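PDB 1VYG: 14 kDa fatty acid-binding protein from Schistosoma mansoni, which binds long-chain fatty acids such as arachidonic and oleic acid inside a beta-barrel and may take part in their transport. Local coordinates for residues A[93-98]-A[106-111]. Residues are numbered along the deposited sequence; the frame is centred on the assembly and turned at random.
Sequences KLTQTQ and VIVREV. With ACD (arachidonic acid), chain B.
Gln-96 and Arg-109 meet on the face of the hairpin that lines the barrel interior, where NH1 of Arg-109 donates to OE1 of Gln-96 over 2.9 Å. The bond lies in the carbonyl plane of the amide but is tilted from that of the guanidinium, the two planes standing 52° apart. NH2 of the same guanidinium donates at its edge to O1 of the arachidonic acid, also at 2.9 Å. Through its bond to NH1, Gln-96 probably serves as a second-shell residue that helps fix the rotation of this fatty-acid-binding arginine. The carboxylate is held as well by Arg-129 and Tyr-131, and the gathered positive charge probably favours its ionised form.

Backbone bonding joins the segments as antiparallel strands. Leu-94 and Arg-109 form one hydrogen-bonded pair, with both N-H...O bonds at 3.0 Å between the N of each and the O of the other; Gln-96 and Ile-107 form the next. The strands make a beta hairpin in the up-and-down antiparallel barrel of the fatty acid-binding proteins, flanked by strands 81-88 and 115-122.

Inside, CD1 of Leu-94 reaches CB of Arg-109 at 3.8 Å, while CG2 of Ile-107 sits over one guanidinium face, toward its rim. Chi1 of Ile-107 (-62°) sets CG1 beside the backbone N, and the turn at chi2 (138°) carries CD1 to the ligand chain, 3.6 Å from C5 of the arachidonic acid. On the outer face, CG2 of Thr-95 packs against CG1 of Val-106 and CG2 of Val-108. The bent chain of Lys-93 places CD 3.6 Å from CG of Glu-110 and also against CG1 of Val-108.

Among the polar groups of this outer face, OG1 of Thr-95 is hydrogen-bonded to OD1 of Asn-89, whereas NZ of Lys-93 stays 4.2 Å from OE1 of Glu-110, too far for a salt bridge.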
ATOM      1  N   LYS A  93      -6.224  -7.694  -8.653  1.00 50.68           N
ATOM      2  CA  LYS A  93      -6.377  -6.305  -8.211  1.00 50.07           C
ATOM      3  C   LYS A  93      -7.104  -6.205  -6.875  1.00 49.23           C
ATOM      4  O   LYS A  93      -8.052  -6.929  -6.618  1.00 49.04           O
ATOM      5  CB  LYS A  93      -7.118  -5.491  -9.281  1.00 49.94           C
ATOM      6  CG  LYS A  93      -7.248  -4.012  -8.977  1.00 50.42           C
ATOM      7  CD  LYS A  93      -7.105  -3.138 -10.215  1.00 51.27           C
ATOM      8  CE  LYS A  93      -8.369  -2.374 -10.553  1.00 51.71           C
ATOM      9  NZ  LYS A  93      -8.137  -1.384 -11.655  1.00 52.71           N
ATOM     10  N   LEU A  94      -6.630  -5.309  -6.019  1.00 48.69           N
ATOM     11  CA  LEU A  94      -7.358  -4.926  -4.816  1.00 47.89           C
ATOM     12  C   LEU A  94      -7.176  -3.446  -4.512  1.00 47.46           C
ATOM     13  O   LEU A  94      -6.295  -2.794  -5.070  1.00 46.24           O
ATOM     14  CB  LEU A  94      -6.962  -5.800  -3.628  1.00 48.18           C
ATOM     15  CG  LEU A  94      -5.506  -6.146  -3.380  1.00 48.90           C
ATOM     16  CD1 LEU A  94      -4.819  -4.941  -2.774  1.00 50.27           C
ATOM     17  CD2 LEU A  94      -5.362  -7.366  -2.465  1.00 48.06           C
ATOM     18  N   THR A  95      -8.046  -2.918  -3.649  1.00 47.06           N
ATOM     19  CA  THR A  95      -8.122  -1.489  -3.391  1.00 46.91           C
ATOM     20  C   THR A  95      -8.302  -1.157  -1.904  1.00 46.84           C
ATOM     21  O   THR A  95      -9.314  -1.457  -1.302  1.00 46.17           O
ATOM     22  CB  THR A  95      -9.250  -0.883  -4.225  1.00 46.85           C
ATOM     23  OG1 THR A  95      -9.022  -1.176  -5.608  1.00 47.69           O
ATOM     24  CG2 THR A  95      -9.240   0.647  -4.167  1.00 46.53           C
ATOM     25  N   GLN A  96      -7.296  -0.502  -1.340  1.00 47.20           N
ATOM     26  CA  GLN A  96      -7.240  -0.214   0.064  1.00 47.67           C
ATOM     27  C   GLN A  96      -7.527   1.248   0.209  1.00 48.26           C
ATOM     28  O   GLN A  96      -6.699   2.076  -0.170  1.00 48.82           O
ATOM     29  CB  GLN A  96      -5.851  -0.542   0.620  1.00 47.61           C
ATOM     30  CG  GLN A  96      -5.506   0.179   1.907  1.00 48.61           C
ATOM     31  CD  GLN A  96      -4.342  -0.438   2.631  1.00 50.10           C
ATOM     32  OE1 GLN A  96      -3.459  -1.031   2.013  1.00 52.10           O
ATOM     33  NE2 GLN A  96      -4.323  -0.288   3.944  1.00 49.20           N
ATOM     34  N   THR A  97      -8.681   1.579   0.779  1.00 48.81           N
ATOM     35  CA  THR A  97      -8.998   2.973   1.056  1.00 49.60           C
ATOM     36  C   THR A  97      -8.676   3.219   2.525  1.00 50.01           C
ATOM     37  O   THR A  97      -8.886   2.363   3.362  1.00 50.04           O
ATOM     38  CB  THR A  97     -10.456   3.344   0.656  1.00 49.45           C
ATOM     39  OG1 THR A  97     -11.321   3.211   1.774  1.00 51.57           O
ATOM     40  CG2 THR A  97     -11.045   2.351  -0.380  1.00 48.40           C
ATOM     41  N   GLN A  98      -8.114   4.381   2.810  1.00 50.65           N
ATOM     42  CA  GLN A  98      -7.558   4.694   4.109  1.00 51.43           C
ATOM     43  C   GLN A  98      -8.181   6.008   4.508  1.00 52.01           C
ATOM     44  O   GLN A  98      -7.936   7.039   3.866  1.00 51.04           O
ATOM     45  CB  GLN A  98      -6.035   4.854   4.041  1.00 51.38           C
ATOM     46  CG  GLN A  98      -5.283   3.569   4.251  1.00 52.21           C
ATOM     47  CD  GLN A  98      -3.777   3.744   4.189  1.00 51.01           C
ATOM     48  OE1 GLN A  98      -3.269   4.519   3.393  1.00 52.62           O
ATOM     49  NE2 GLN A  98      -3.068   3.022   5.033  1.00 51.09           N
ATOM     50  N   VAL A 106      -6.814   6.292  -1.338  1.00 43.23           N
ATOM     51  CA  VAL A 106      -7.162   5.061  -2.030  1.00 42.89           C
ATOM     52  C   VAL A 106      -5.918   4.479  -2.683  1.00 42.55           C
ATOM     53  O   VAL A 106      -5.211   5.170  -3.429  1.00 42.57           O
ATOM     54  CB  VAL A 106      -8.172   5.326  -3.147  1.00 42.99           C
ATOM     55  CG1 VAL A 106      -8.514   4.000  -3.889  1.00 43.66           C
ATOM     56  CG2 VAL A 106      -9.424   5.981  -2.573  1.00 43.28           C
ATOM     57  N   ILE A 107      -5.664   3.203  -2.436  1.00 41.89           N
ATOM     58  CA  ILE A 107      -4.446   2.575  -2.891  1.00 41.87           C
ATOM     59  C   ILE A 107      -4.831   1.357  -3.695  1.00 42.05           C
ATOM     60  O   ILE A 107      -5.163   0.303  -3.141  1.00 42.16           O
ATOM     61  CB  ILE A 107      -3.565   2.185  -1.694  1.00 41.99           C
ATOM     62  CG1 ILE A 107      -3.158   3.420  -0.905  1.00 42.90           C
ATOM     63  CG2 ILE A 107      -2.327   1.480  -2.135  1.00 41.63           C
ATOM     64  CD1 ILE A 107      -3.230   3.219   0.575  1.00 44.79           C
ATOM     65  N   VAL A 108      -4.803   1.519  -5.008  1.00 41.69           N
ATOM     66  CA  VAL A 108      -5.034   0.425  -5.922  1.00 41.80           C
ATOM     67  C   VAL A 108      -3.676  -0.248  -6.067  1.00 42.06           C
ATOM     68  O   VAL A 108      -2.683   0.430  -6.332  1.00 42.16           O
ATOM     69  CB  VAL A 108      -5.636   0.936  -7.274  1.00 41.87           C
ATOM     70  CG1 VAL A 108      -6.008  -0.204  -8.210  1.00 42.06           C
ATOM     71  CG2 VAL A 108      -6.898   1.798  -7.017  1.00 42.12           C
ATOM     72  N   ARG A 109      -3.635  -1.551  -5.767  1.00 41.76           N
ATOM     73  CA  ARG A 109      -2.535  -2.448  -6.088  1.00 41.57           C
ATOM     74  C   ARG A 109      -3.030  -3.440  -7.116  1.00 41.80           C
ATOM     75  O   ARG A 109      -4.061  -4.050  -6.935  1.00 41.78           O
ATOM     76  CB  ARG A 109      -2.075  -3.233  -4.863  1.00 41.52           C
ATOM     77  CG  ARG A 109      -1.628  -2.361  -3.694  1.00 41.08           C
ATOM     78  CD  ARG A 109      -1.016  -3.137  -2.551  1.00 40.37           C
ATOM     79  NE  ARG A 109      -0.344  -2.221  -1.651  1.00 41.26           N
ATOM     80  CZ  ARG A 109      -0.972  -1.455  -0.755  1.00 42.56           C
ATOM     81  NH1 ARG A 109      -2.283  -1.528  -0.566  1.00 41.10           N
ATOM     82  NH2 ARG A 109      -0.273  -0.620  -0.015  1.00 44.98           N
ATOM     83  N   GLU A 110      -2.269  -3.620  -8.181  1.00 42.04           N
ATOM     84  CA  GLU A 110      -2.682  -4.432  -9.307  1.00 42.62           C
ATOM     85  C   GLU A 110      -1.493  -5.252  -9.791  1.00 42.15           C
ATOM     86  O   GLU A 110      -0.485  -4.699 -10.167  1.00 41.09           O
ATOM     87  CB  GLU A 110      -3.167  -3.525 -10.433  1.00 43.22           C
ATOM     88  CG  GLU A 110      -3.901  -4.269 -11.527  1.00 46.85           C
ATOM     89  CD  GLU A 110      -4.275  -3.385 -12.700  1.00 51.48           C
ATOM     90  OE1 GLU A 110      -4.143  -2.136 -12.571  1.00 53.28           O
ATOM     91  OE2 GLU A 110      -4.680  -3.957 -13.749  1.00 53.73           O
ATOM     92  N   VAL A 111      -1.613  -6.570  -9.754  1.00 42.51           N
ATOM     93  CA  VAL A 111      -0.579  -7.455 -10.261  1.00 43.09           C
ATOM     94  C   VAL A 111      -0.727  -7.638 -11.755  1.00 43.10           C
ATOM     95  O   VAL A 111      -1.788  -7.978 -12.227  1.00 43.25           O
ATOM     96  CB  VAL A 111      -0.631  -8.836  -9.597  1.00 43.16           C
ATOM     97  CG1 VAL A 111       0.379  -9.776 -10.260  1.00 43.00           C
ATOM     98  CG2 VAL A 111      -0.372  -8.708  -8.087  1.00 43.47           C
TER
HETATM   99  C1  ACD B1134       2.724   1.175  -1.263  1.00 42.26           C
HETATM  100  C2  ACD B1134       1.770   2.336  -1.192  1.00 39.72           C
HETATM  101  C3  ACD B1134       1.653   2.771   0.266  1.00 38.25           C
HETATM  102  C4  ACD B1134       1.472   4.290   0.332  1.00 38.38           C
HETATM  103  C5  ACD B1134       0.072   4.658   0.810  1.00 38.28           C
HETATM  104  C6  ACD B1134      -0.139   5.907   1.256  1.00 37.97           C
HETATM  105  C7  ACD B1134       0.975   6.933   1.270  1.00 35.96           C
HETATM  106  C8  ACD B1134       0.898   7.553   2.614  1.00 35.69           C
HETATM  107  C9  ACD B1134       1.916   7.799   3.434  1.00 34.44           C
HETATM  108  C10 ACD B1134       3.362   7.507   3.184  1.00 35.15           C
HETATM  109  C11 ACD B1134       4.072   8.437   4.132  1.00 34.73           C
HETATM  110  C12 ACD B1134       5.383   8.464   4.280  1.00 36.46           C
HETATM  111  C13 ACD B1134       6.276   7.540   3.517  1.00 37.48           C
HETATM  112  C14 ACD B1134       7.168   6.799   4.500  1.00 37.77           C
HETATM  113  C15 ACD B1134       7.772   5.646   4.189  1.00 36.34           C
HETATM  114  C16 ACD B1134       7.657   4.996   2.819  1.00 33.51           C
HETATM  115  C17 ACD B1134       6.955   3.651   2.909  1.00 32.23           C
HETATM  116  C18 ACD B1134       7.702   2.717   3.856  1.00 30.77           C
HETATM  117  C19 ACD B1134       6.787   2.372   5.023  1.00 32.43           C
HETATM  118  C20 ACD B1134       7.466   1.491   6.074  1.00 33.63           C
HETATM  119  O1  ACD B1134       2.477   0.088  -0.732  1.00 43.76           O
HETATM  120  O2  ACD B1134       3.865   1.380  -1.908  1.00 45.25           O